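Uncharacterized protein (Pseudomonas aeruginosa, PDB 5BR9) probably takes part, as a TsaB protein of the KAE1/TsaD family, in forming threonylcarbamoyladenosine on tRNA. Local coordinates at residues A44-L47 against L48-V51; I82-G85 against V86-L90; E211-E214 against A215-L219; W175-V178 against E179-P182; G204-W207 against A208-E211. All coordinates share one frame; numbering follows the deposited sequence.

Contact 1: residues A44-L47 against L48-V51; sequences AQRL and LPMV
Met50 N bonds back to Arg46 O at 3.2 Å and Val51 N to Leu47 O at 3.1 Å, so regular alpha-helical pairing resumes just beyond a proline kink in helix 43-58. The kink is a worked example of how a helix accommodates an internal proline. Pro49 has no N-H to offer, and its ring carbon CD, bonded to N where an amide hydrogen would be, sits 3.5 Å from Gln45 O. Leu48 N, one residue earlier, does not close its turn directly either. It donates to a water at 2.8 Å, and that water donates in turn to Ala44 O, so the water stands in for the direct backbone bond. The same Ala44 O also accepts a hydrogen bond from Gln88 of the second subunit, so two donors hold it.

On the outer side Arg46 curls over the proline turn. Its chain bends at chi2 (-118°) and again at chi3 (36°), which folds the guanidinium back toward the following residues instead of straight outward. It meets Met50 at about a right angle and approaches Pro49 CB obliquely, while Glu37 offers NE a long, weak ion pair. Leu47, Met50 and Val51 turn to the sheet instead, packing on strands 12-16 and 21-28, the ASKHA-type sheet of this part of the chain; Leu48 rests on Phe92 of the second subunit. Where arginine and methionine meet, Met50 CG lies at the guanidinium edge, near its plane, 3.5 Å from Arg46 NH2.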
loop_
_atom_site.group_PDB
_atom_site.type_symbol
_atom_site.label_atom_id
_atom_site.label_comp_id
_atom_site.label_asym_id
_atom_site.label_seq_id
_atom_site.Cartn_x
_atom_site.Cartn_y
_atom_site.Cartn_z
ATOM N N ALA A 44 -4.767 7.258 3.709
ATOM C CA ALA A 44 -5.174 6.636 2.445
ATOM C C ALA A 44 -6.228 7.453 1.695
ATOM O O ALA A 44 -6.421 7.282 0.488
ATOM C CB ALA A 44 -5.701 5.222 2.696
ATOM N N GLN A 45 -6.917 8.328 2.417
ATOM C CA GLN A 45 -7.950 9.135 1.804
ATOM C C GLN A 45 -7.467 10.547 1.551
ATOM O O GLN A 45 -8.060 11.268 0.757
ATOM C CB GLN A 45 -9.199 9.160 2.679
ATOM C CG GLN A 45 -9.774 7.803 2.960
ATOM C CD GLN A 45 -9.957 7.590 4.437
ATOM O OE1 GLN A 45 -9.060 7.085 5.119
ATOM N NE2 GLN A 45 -11.112 8.001 4.953
ATOM N N ARG A 46 -6.393 10.948 2.221
ATOM C CA ARG A 46 -5.993 12.343 2.145
ATOM C C ARG A 46 -4.692 12.570 1.388
ATOM O O ARG A 46 -4.401 13.700 1.019
ATOM C CB ARG A 46 -5.905 12.935 3.550
ATOM C CG ARG A 46 -7.266 13.394 4.075
ATOM C CD ARG A 46 -7.311 14.906 4.345
ATOM N NE ARG A 46 -6.531 15.701 3.388
ATOM C CZ ARG A 46 -7.012 16.238 2.262
ATOM N NH1 ARG A 46 -8.290 16.067 1.922
ATOM N NH2 ARG A 46 -6.214 16.952 1.468
ATOM N N LEU A 47 -3.927 11.511 1.134
ATOM C CA LEU A 47 -2.631 11.658 0.482
ATOM C C LEU A 47 -2.736 12.184 -0.954
ATOM O O LEU A 47 -2.100 13.179 -1.305
ATOM C CB LEU A 47 -1.872 10.331 0.478
ATOM C CG LEU A 47 -0.504 10.403 -0.203
ATOM C CD1 LEU A 47 0.344 11.430 0.509
ATOM C CD2 LEU A 47 0.189 9.043 -0.167
ATOM N N LEU A 48 -3.516 11.508 -1.791
ATOM C CA LEU A 48 -3.628 11.917 -3.189
ATOM C C LEU A 48 -4.296 13.288 -3.374
ATOM O O LEU A 48 -3.914 14.031 -4.267
ATOM C CB LEU A 48 -4.361 10.854 -3.998
ATOM C CG LEU A 48 -3.502 9.591 -4.155
ATOM C CD1 LEU A 48 -4.234 8.544 -4.998
ATOM C CD2 LEU A 48 -2.106 9.895 -4.716
ATOM N N PRO A 49 -5.316 13.621 -2.571
ATOM C CA PRO A 49 -5.770 15.009 -2.739
ATOM C C PRO A 49 -4.713 16.049 -2.325
ATOM O O PRO A 49 -4.663 17.135 -2.913
ATOM C CB PRO A 49 -7.013 15.091 -1.838
ATOM C CG PRO A 49 -7.502 13.674 -1.734
ATOM C CD PRO A 49 -6.265 12.813 -1.782
ATOM N N MET A 50 -3.884 15.741 -1.332
ATOM C CA MET A 50 -2.821 16.679 -0.973
ATOM C C MET A 50 -1.869 16.871 -2.153
ATOM O O MET A 50 -1.405 17.983 -2.409
ATOM C CB MET A 50 -2.059 16.213 0.259
ATOM C CG MET A 50 -2.778 16.510 1.566
ATOM S SD MET A 50 -1.794 16.084 3.023
ATOM C CE MET A 50 -0.326 17.018 2.674
ATOM N N VAL A 51 -1.605 15.786 -2.876
ATOM C CA VAL A 51 -0.730 15.825 -4.038
ATOM C C VAL A 51 -1.344 16.645 -5.161
ATOM O O VAL A 51 -0.668 17.505 -5.753
ATOM C CB VAL A 51 -0.391 14.409 -4.520
ATOM C CG1 VAL A 51 0.326 14.459 -5.877
ATOM C CG2 VAL A 51 0.494 13.705 -3.476
HETATM O O HOH W 1 -5.091 9.344 -1.039
#

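Contact 2: residues I82-G85 against V86-L90; sequences IAIG and VVQGL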
loop_
_atom_site.group_PDB
_atom_site.type_symbol
_atom_site.label_atom_id
_atom_site.label_comp_id
_atom_site.label_asym_id
_atom_site.label_seq_id
_atom_site.Cartn_x
_atom_site.Cartn_y
_atom_site.Cartn_z
ATOM N N ILE A 82 1.224 2.243 2.796
ATOM C CA ILE A 82 0.456 3.098 1.905
ATOM C C ILE A 82 1.382 3.909 0.994
ATOM O O ILE A 82 1.191 3.943 -0.225
ATOM C CB ILE A 82 -0.475 4.019 2.708
ATOM C CG1 ILE A 82 -1.587 3.206 3.371
ATOM C CG2 ILE A 82 -1.070 5.104 1.824
ATOM C CD1 ILE A 82 -2.192 3.907 4.592
ATOM N N ALA A 83 2.378 4.568 1.580
ATOM C CA ALA A 83 3.327 5.335 0.778
ATOM C C ALA A 83 3.973 4.444 -0.272
ATOM O O ALA A 83 4.032 4.815 -1.444
ATOM C CB ALA A 83 4.405 5.991 1.664
ATOM N N ILE A 84 4.427 3.258 0.141
ATOM C CA ILE A 84 5.109 2.353 -0.778
ATOM C C ILE A 84 4.249 2.041 -2.015
ATOM O O ILE A 84 4.693 2.240 -3.158
ATOM C CB ILE A 84 5.532 1.071 -0.062
ATOM C CG1 ILE A 84 6.670 1.374 0.908
ATOM C CG2 ILE A 84 5.958 0.015 -1.070
ATOM C CD1 ILE A 84 7.043 0.222 1.822
ATOM N N GLY A 85 3.021 1.577 -1.792
ATOM C CA GLY A 85 2.122 1.242 -2.885
ATOM C C GLY A 85 1.769 2.389 -3.817
ATOM O O GLY A 85 1.880 2.284 -5.049
ATOM N N VAL A 86 1.356 3.502 -3.234
ATOM C CA VAL A 86 0.943 4.643 -4.027
ATOM C C VAL A 86 2.104 5.166 -4.883
ATOM O O VAL A 86 1.938 5.422 -6.077
ATOM C CB VAL A 86 0.362 5.747 -3.117
ATOM C CG1 VAL A 86 0.134 7.038 -3.900
ATOM C CG2 VAL A 86 -0.937 5.255 -2.470
ATOM N N VAL A 87 3.281 5.296 -4.282
ATOM C CA VAL A 87 4.439 5.798 -5.007
ATOM C C VAL A 87 4.788 4.846 -6.165
ATOM O O VAL A 87 5.020 5.279 -7.293
ATOM C CB VAL A 87 5.630 6.008 -4.048
ATOM C CG1 VAL A 87 6.894 6.229 -4.818
ATOM C CG2 VAL A 87 5.355 7.199 -3.147
ATOM N N GLN A 88 4.780 3.548 -5.893
ATOM C CA GLN A 88 5.018 2.539 -6.920
ATOM C C GLN A 88 4.005 2.625 -8.071
ATOM O O GLN A 88 4.361 2.484 -9.238
ATOM C CB GLN A 88 4.984 1.149 -6.289
ATOM C CG GLN A 88 6.306 0.759 -5.608
ATOM C CD GLN A 88 6.299 -0.686 -5.097
ATOM O OE1 GLN A 88 7.253 -1.427 -5.300
ATOM N NE2 GLN A 88 5.215 -1.080 -4.425
ATOM N N GLY A 89 2.729 2.792 -7.732
ATOM C CA GLY A 89 1.689 2.939 -8.738
ATOM C C GLY A 89 1.871 4.196 -9.585
ATOM O O GLY A 89 1.786 4.150 -10.815
ATOM N N LEU A 90 2.138 5.316 -8.918
ATOM C CA LEU A 90 2.357 6.595 -9.576
ATOM C C LEU A 90 3.516 6.436 -10.542
ATOM O O LEU A 90 3.419 6.803 -11.714
ATOM C CB LEU A 90 2.658 7.705 -8.559
ATOM C CG LEU A 90 1.560 8.223 -7.638
ATOM C CD1 LEU A 90 2.155 9.238 -6.701
ATOM C CD2 LEU A 90 0.422 8.865 -8.438
#
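Ile84 and Gln88 lie side by side, one helical turn apart, and point the same way along helix 77-94. The methyl branch CG2 of Ile84 is the part that touches: it stands 3.6 Å from Gln88 NE2. Gln88 presents its whole length to the preceding turn, because CG sits beside the backbone N (chi1 -81°) and the chain then runs extended, carrying CG past Ile84 O before the amide arrives alongside the isoleucine. A second pair, on another side of the helix, is purely apolar and looser, with Ile82 CG2 and Val86 CG2 4.3 Å apart. The beta-branched valines lean on the turn before as well. Val87 brings CG2 to 3.2 Å from Ala83 O, and the corresponding methyl of Val86 approaches Ile82 O.

Beneath these side chains the alpha helix is regular. Val86 N donates to Ile82 O at 3.0 Å with an N-H...O angle of 172°, and the next three amides repeat the pattern, ending with Gly89 N to Gly85 O at 2.9 Å. Gly85 and Gly89, four residues apart, carry no side chain in successive turns, and Leu90 packs on Gly89 of the second subunit. The helix is the crossover of the beta-alpha-beta unit between strands 67-71 and 98-101: Ala83 and Val87 face the sheet at Leu15, and Val87 also meets Ile68 and Phe70.

Gln88 thus lays its stem along the carbonyl of Ile84 and its amide among apolar groups, Ile84 CG2 here and Ile82 of the second subunit. A methyl cannot accept a hydrogen bond, so the approach of Ile84 CG2 to NE2 is packing alone.

Contact 3: residues E211-E214 against A215-L219; sequences EGVE and AEQAL
Glu214 and Gln217 are brought together by contrasting first torsions: CG of Glu214 is wedged between its backbone N and carbonyl carbon (chi1 65°), whereas CG of Gln217 swings opposite its N (chi1 -180°). The pair spans a type I beta turn, closed by Gln217 N donating to Glu214 O at 3.0 Å. That donor stands above the carbonyl plane, as the tight reversal dictates. Over the turn the side chains cross at about a right angle, and Glu214 CG comes 3.8 Å from Gln217 CB.

The carboxylates on the outside are less comfortable. Glu216 bends at chi2, which turns its carboxylate back toward Glu214, and Glu216 OE2 ends 2.9 Å from Glu214 OE1. Two like charges meet there, both acceptors, with their planes 83° apart; such a meeting would tend to raise the proton affinity of one group. Arg52 of the second subunit gives Glu216 a long, weak ion pair that may offset part of the charge.

Val213 supplies the apolar half. It crosses Gln217 at about a right angle, and its CG1 lies over the glutamine chain, 3.6 Å from Gln217 CD, with CG2 near Gln217 NE2. The turn reverses the chain after helix 196-208. Before the reversal, Val213 pairs through its backbone with Val98 of edge strand 98-101; within it Ala215 packs on Phe92; after it Leu219 reaches Val98, Ile84 and Gln88. The two arms draw together beside strand 98-101, where Val213 CG1 and Leu219 CD1 meet at 4.3 Å.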
loop_
_atom_site.group_PDB
_atom_site.type_symbol
_atom_site.label_atom_id
_atom_site.label_comp_id
_atom_site.label_asym_id
_atom_site.label_seq_id
_atom_site.Cartn_x
_atom_site.Cartn_y
_atom_site.Cartn_z
ATOM N N GLU A 211 20.753 8.136 -8.051
ATOM C CA GLU A 211 19.923 7.097 -7.452
ATOM C C GLU A 211 18.536 7.148 -8.055
ATOM O O GLU A 211 18.198 8.088 -8.771
ATOM C CB GLU A 211 19.853 7.257 -5.944
ATOM C CG GLU A 211 21.197 7.052 -5.253
ATOM C CD GLU A 211 21.101 7.224 -3.740
ATOM O OE1 GLU A 211 22.114 7.616 -3.123
ATOM O OE2 GLU A 211 20.014 6.976 -3.172
ATOM N N GLY A 212 17.726 6.140 -7.765
ATOM C CA GLY A 212 16.396 6.072 -8.327
ATOM C C GLY A 212 16.186 4.689 -8.881
ATOM O O GLY A 212 17.050 4.144 -9.548
ATOM N N VAL A 213 15.032 4.108 -8.588
ATOM C CA VAL A 213 14.778 2.722 -8.913
ATOM C C VAL A 213 13.504 2.695 -9.734
ATOM O O VAL A 213 12.613 3.493 -9.485
ATOM C CB VAL A 213 14.694 1.891 -7.621
ATOM C CG1 VAL A 213 14.066 0.555 -7.877
ATOM C CG2 VAL A 213 16.100 1.736 -7.011
ATOM N N GLU A 214 13.407 1.827 -10.736
ATOM C CA GLU A 214 12.144 1.758 -11.462
ATOM C C GLU A 214 11.143 0.932 -10.643
ATOM O O GLU A 214 11.529 0.107 -9.810
ATOM C CB GLU A 214 12.319 1.204 -12.885
ATOM C CG GLU A 214 12.790 -0.237 -13.006
ATOM C CD GLU A 214 12.765 -0.740 -14.452
ATOM O OE1 GLU A 214 11.721 -0.595 -15.125
ATOM O OE2 GLU A 214 13.796 -1.269 -14.918
ATOM N N ALA A 215 9.862 1.195 -10.874
ATOM C CA ALA A 215 8.774 0.660 -10.061
ATOM C C ALA A 215 8.712 -0.868 -10.029
ATOM O O ALA A 215 8.390 -1.443 -8.996
ATOM C CB ALA A 215 7.440 1.227 -10.557
ATOM N N GLU A 216 9.029 -1.518 -11.148
ATOM C CA GLU A 216 9.020 -2.981 -11.238
ATOM C C GLU A 216 10.218 -3.628 -10.536
ATOM O O GLU A 216 10.240 -4.839 -10.313
ATOM C CB GLU A 216 9.011 -3.436 -12.700
ATOM C CG GLU A 216 7.855 -2.922 -13.538
ATOM C CD GLU A 216 8.265 -1.778 -14.454
ATOM O OE1 GLU A 216 7.835 -1.782 -15.631
ATOM O OE2 GLU A 216 9.019 -0.885 -13.997
ATOM N N GLN A 217 11.220 -2.820 -10.212
ATOM C CA GLN A 217 12.488 -3.332 -9.701
ATOM C C GLN A 217 12.356 -3.576 -8.206
ATOM O O GLN A 217 11.558 -2.914 -7.548
ATOM C CB GLN A 217 13.625 -2.347 -10.018
ATOM C CG GLN A 217 14.992 -2.760 -9.553
ATOM C CD GLN A 217 16.030 -1.691 -9.823
ATOM O OE1 GLN A 217 16.012 -1.060 -10.871
ATOM N NE2 GLN A 217 16.942 -1.481 -8.870
ATOM N N ALA A 218 13.117 -4.539 -7.685
ATOM C CA ALA A 218 13.070 -4.850 -6.261
ATOM C C ALA A 218 13.461 -3.620 -5.461
ATOM O O ALA A 218 14.473 -2.957 -5.729
ATOM C CB ALA A 218 13.979 -6.041 -5.920
ATOM N N LEU A 219 12.637 -3.327 -4.470
ATOM C CA LEU A 219 12.741 -2.094 -3.715
ATOM C C LEU A 219 13.649 -2.262 -2.507
ATOM O O LEU A 219 13.470 -3.204 -1.721
ATOM C CB LEU A 219 11.349 -1.648 -3.274
ATOM C CG LEU A 219 10.990 -0.179 -3.218
ATOM C CD1 LEU A 219 11.604 0.566 -4.394
ATOM C CD2 LEU A 219 9.479 -0.085 -3.247
#

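Contact 4: residues W175-V178 against E179-P182; sequences WGYV and ERMP
Val178 O is gripped twice: Met181 N donates to it at 3.0 Å, and a water does so at the same distance. The water also reaches Met181 O, spanning the end of a 3-10 turn that lies between strands 168-171 and 187-189. Arg180 N makes the preceding bond, to Tyr177 O, and in both cases the amide donor stands well above the carbonyl plane, as is usual for i to i+3 bonds.

This tight winding brings Met181 back to one face of Trp175. Its chain is extended beyond CG (chi2 178°, chi3 169°) and crosses the indole at about a right angle. Met181 SD approaches obliquely, 3.3 Å from Trp175 CZ3, while the terminal methyl CE lies over the face, 4.2 Å from the centroid of the six-membered ring; together they form a Met-aromatic contact with a CH-pi component. Trp175 NE1 bonds to Ala121 O, which would restrain the indole's rotation.

On the outer side Arg180 runs beside Tyr177, and Arg180 NH1 meets the tyrosine edge 3.8 Å from CE1. This is no face-on cation-pi stack: the guanidinium is committed to salt bridges with Asp129 and Glu155, so its charge is answered by carboxylates and the tyrosine merely flanks it.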
loop_
_atom_site.group_PDB
_atom_site.type_symbol
_atom_site.label_atom_id
_atom_site.label_comp_id
_atom_site.label_asym_id
_atom_site.label_seq_id
_atom_site.Cartn_x
_atom_site.Cartn_y
_atom_site.Cartn_z
ATOM N N TRP A 175 13.040 9.424 21.694
ATOM C CA TRP A 175 13.658 10.098 22.816
ATOM C C TRP A 175 12.754 10.131 24.038
ATOM O O TRP A 175 13.187 10.571 25.105
ATOM C CB TRP A 175 14.110 11.502 22.397
ATOM C CG TRP A 175 15.355 11.371 21.554
ATOM C CD1 TRP A 175 15.432 11.355 20.186
ATOM C CD2 TRP A 175 16.689 11.153 22.031
ATOM N NE1 TRP A 175 16.733 11.161 19.785
ATOM C CE2 TRP A 175 17.525 11.030 20.900
ATOM C CE3 TRP A 175 17.260 11.048 23.306
ATOM C CZ2 TRP A 175 18.900 10.818 21.005
ATOM C CZ3 TRP A 175 18.636 10.850 23.411
ATOM C CH2 TRP A 175 19.436 10.730 22.265
ATOM N N GLY A 176 11.532 9.599 23.903
ATOM C CA GLY A 176 10.701 9.325 25.065
ATOM C C GLY A 176 11.404 8.362 26.014
ATOM O O GLY A 176 11.146 8.364 27.210
ATOM N N TYR A 177 12.366 7.598 25.495
ATOM C CA TYR A 177 13.116 6.639 26.307
ATOM C C TYR A 177 14.480 7.168 26.799
ATOM O O TYR A 177 15.348 6.383 27.173
ATOM C CB TYR A 177 13.360 5.341 25.521
ATOM C CG TYR A 177 12.141 4.510 25.184
ATOM C CD1 TYR A 177 11.781 3.431 25.982
ATOM C CD2 TYR A 177 11.360 4.788 24.067
ATOM C CE1 TYR A 177 10.689 2.663 25.688
ATOM C CE2 TYR A 177 10.260 4.025 23.768
ATOM C CZ TYR A 177 9.928 2.957 24.581
ATOM O OH TYR A 177 8.830 2.179 24.296
ATOM N N VAL A 178 14.667 8.483 26.808
ATOM C CA VAL A 178 15.977 9.060 27.122
ATOM C C VAL A 178 16.537 8.614 28.501
ATOM O O VAL A 178 17.745 8.378 28.644
ATOM C CB VAL A 178 15.923 10.614 27.015
ATOM C CG1 VAL A 178 14.901 11.215 27.991
ATOM C CG2 VAL A 178 17.299 11.207 27.208
ATOM N N GLU A 179 15.671 8.458 29.499
ATOM C CA GLU A 179 16.140 8.159 30.857
ATOM C C GLU A 179 16.739 6.758 30.940
ATOM O O GLU A 179 17.402 6.437 31.920
ATOM C CB GLU A 179 15.001 8.318 31.873
ATOM C CG GLU A 179 14.534 9.761 31.993
ATOM C CD GLU A 179 13.636 10.018 33.189
ATOM O OE1 GLU A 179 13.312 9.053 33.912
ATOM O OE2 GLU A 179 13.227 11.189 33.380
ATOM N N ARG A 180 16.515 5.940 29.908
ATOM C CA ARG A 180 17.057 4.578 29.841
ATOM C C ARG A 180 18.282 4.430 28.922
ATOM O O ARG A 180 18.860 3.346 28.811
ATOM C CB ARG A 180 15.965 3.603 29.378
ATOM C CG ARG A 180 14.915 3.298 30.453
ATOM C CD ARG A 180 13.760 2.452 29.898
ATOM N NE ARG A 180 14.227 1.197 29.310
ATOM C CZ ARG A 180 13.451 0.346 28.644
ATOM N NH1 ARG A 180 12.160 0.612 28.477
ATOM N NH2 ARG A 180 13.964 -0.770 28.136
ATOM N N MET A 181 18.662 5.505 28.243
ATOM C CA MET A 181 19.802 5.477 27.326
ATOM C C MET A 181 21.125 5.692 28.084
ATOM O O MET A 181 21.136 6.325 29.136
ATOM C CB MET A 181 19.619 6.551 26.241
ATOM C CG MET A 181 18.386 6.338 25.383
ATOM S SD MET A 181 18.177 7.649 24.168
ATOM C CE MET A 181 16.883 6.993 23.092
ATOM N N PRO A 182 22.245 5.172 27.550
ATOM C CA PRO A 182 23.531 5.337 28.252
ATOM C C PRO A 182 24.149 6.733 28.126
ATOM O O PRO A 182 25.133 7.004 28.803
ATOM C CB PRO A 182 24.434 4.295 27.583
ATOM C CG PRO A 182 23.861 4.140 26.219
ATOM C CD PRO A 182 22.376 4.329 26.348
HETATM O O HOH W 2 20.151 9.322 30.089
#

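Contact 5: residues G204-W207 against A208-E211; sequences GFAW and ARGE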
loop_
_atom_site.group_PDB
_atom_site.type_symbol
_atom_site.label_atom_id
_atom_site.label_comp_id
_atom_site.label_asym_id
_atom_site.label_seq_id
_atom_site.Cartn_x
_atom_site.Cartn_y
_atom_site.Cartn_z
ATOM N N GLY A 204 16.791 15.416 -3.380
ATOM C CA GLY A 204 17.651 16.199 -4.264
ATOM C C GLY A 204 19.099 15.712 -4.293
ATOM O O GLY A 204 19.693 15.546 -5.363
ATOM N N PHE A 205 19.662 15.443 -3.117
ATOM C CA PHE A 205 21.024 14.926 -3.052
ATOM C C PHE A 205 21.087 13.533 -3.693
ATOM O O PHE A 205 21.992 13.239 -4.476
ATOM C CB PHE A 205 21.539 14.890 -1.599
ATOM C CG PHE A 205 21.779 16.264 -1.007
ATOM C CD1 PHE A 205 22.887 17.023 -1.395
ATOM C CD2 PHE A 205 20.901 16.798 -0.067
ATOM C CE1 PHE A 205 23.103 18.288 -0.866
ATOM C CE2 PHE A 205 21.113 18.067 0.469
ATOM C CZ PHE A 205 22.216 18.814 0.081
ATOM N N ALA A 206 20.107 12.693 -3.383
ATOM C CA ALA A 206 20.087 11.325 -3.882
ATOM C C ALA A 206 19.893 11.294 -5.393
ATOM O O ALA A 206 20.545 10.519 -6.103
ATOM C CB ALA A 206 18.972 10.516 -3.173
ATOM N N TRP A 207 19.026 12.165 -5.892
ATOM C CA TRP A 207 18.748 12.209 -7.329
ATOM C C TRP A 207 19.990 12.658 -8.105
ATOM O O TRP A 207 20.296 12.107 -9.163
ATOM C CB TRP A 207 17.567 13.142 -7.610
ATOM C CG TRP A 207 17.141 13.241 -9.057
ATOM C CD1 TRP A 207 17.155 14.367 -9.835
ATOM C CD2 TRP A 207 16.601 12.186 -9.885
ATOM N NE1 TRP A 207 16.667 14.078 -11.093
ATOM C CE2 TRP A 207 16.314 12.754 -11.149
ATOM C CE3 TRP A 207 16.344 10.823 -9.681
ATOM C CZ2 TRP A 207 15.800 11.998 -12.214
ATOM C CZ3 TRP A 207 15.820 10.078 -10.731
ATOM C CH2 TRP A 207 15.549 10.669 -11.982
ATOM N N ALA A 208 20.696 13.654 -7.574
ATOM C CA ALA A 208 21.925 14.159 -8.199
ATOM C C ALA A 208 23.047 13.123 -8.211
ATOM O O ALA A 208 23.947 13.224 -9.030
ATOM C CB ALA A 208 22.411 15.424 -7.501
ATOM N N ARG A 209 23.003 12.147 -7.299
ATOM C CA ARG A 209 23.994 11.058 -7.279
ATOM C C ARG A 209 23.622 9.979 -8.282
ATOM O O ARG A 209 24.348 9.012 -8.457
ATOM C CB ARG A 209 24.113 10.414 -5.891
ATOM C CG ARG A 209 24.882 11.222 -4.862
ATOM C CD ARG A 209 25.223 10.365 -3.631
ATOM N NE ARG A 209 24.050 10.088 -2.804
ATOM C CZ ARG A 209 23.595 10.910 -1.861
ATOM N NH1 ARG A 209 24.213 12.065 -1.627
ATOM N NH2 ARG A 209 22.515 10.584 -1.157
ATOM N N GLY A 210 22.461 10.134 -8.910
ATOM C CA GLY A 210 21.997 9.159 -9.873
ATOM C C GLY A 210 21.231 7.995 -9.283
ATOM O O GLY A 210 21.073 6.972 -9.934
ATOM N N GLU A 211 20.753 8.136 -8.051
ATOM C CA GLU A 211 19.923 7.097 -7.452
ATOM C C GLU A 211 18.536 7.148 -8.055
ATOM O O GLU A 211 18.198 8.088 -8.771
ATOM C CB GLU A 211 19.853 7.257 -5.944
ATOM C CG GLU A 211 21.197 7.052 -5.253
ATOM C CD GLU A 211 21.101 7.224 -3.740
ATOM O OE1 GLU A 211 22.114 7.616 -3.123
ATOM O OE2 GLU A 211 20.014 6.976 -3.172
#
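Glu211 N returns to Ala206 O at 3.1 Å and Gly210 N to Trp207 O at 2.9 Å, the paired bonds of a Schellman motif that ends helix 196-208. Gly210, with positive phi (86°), makes the reversal possible. The compact part of the contact centres on Ala206. Its carbonyl takes the Glu211 amide together with a weak bond from Arg209 N, and Glu211 folds back over it, CB lying 3.3 Å from Ala206 O and OE2 near the alanine methyl. Trp207 adds its indole on another flank, where CE3 comes 3.4 Å from Glu211 O in an oblique approach.

The solvent side is polar and more loosely packed. Arg209, exposed, bends at chi3 (-72°) so that its guanidinium lies flat against the last turn, with Phe205 O 3.8 Å above the plane, over its centre. Arg209 NE donates to Glu211 OE1 at 3.2 Å, nearly within the guanidinium plane, and meets the carboxylate on its anti side but 34° out of the carboxylate plane. This salt bridge, with a second from NH1 to Glu142, ties the exposed arginine to two carboxylates.

The helix end thus lies between parts of the two sheets: Ala206, Trp207 and Glu211 rest on Leu99 of strand 98-101, whereas Phe205 and Arg209 face Glu142 and Arg144 of strand 142-152.

In the fold
Contacts 1, 2 and 3 form one connected patch facing the second subunit. Contacts 1 and 2 lie about 12 Å apart between centres and touch where Leu48 CD2 meets Val86 CG1 at 3.7 Å; contacts 2 and 3, also about 12 Å apart between centres, touch through Gln88 OE1 and Leu219 CD2 at 3.3 Å. Contact 2 thus links the kinked helix to the loop. Contact 5 precedes contact 3 directly and shares Glu211 with it, their centres about 14 Å apart, but does not reach the dimer partner. Contact 4 stands apart in a loop beside the other sheet, its centre about 34 Å from that of contact 2 and on the opposite side of the chain's centre.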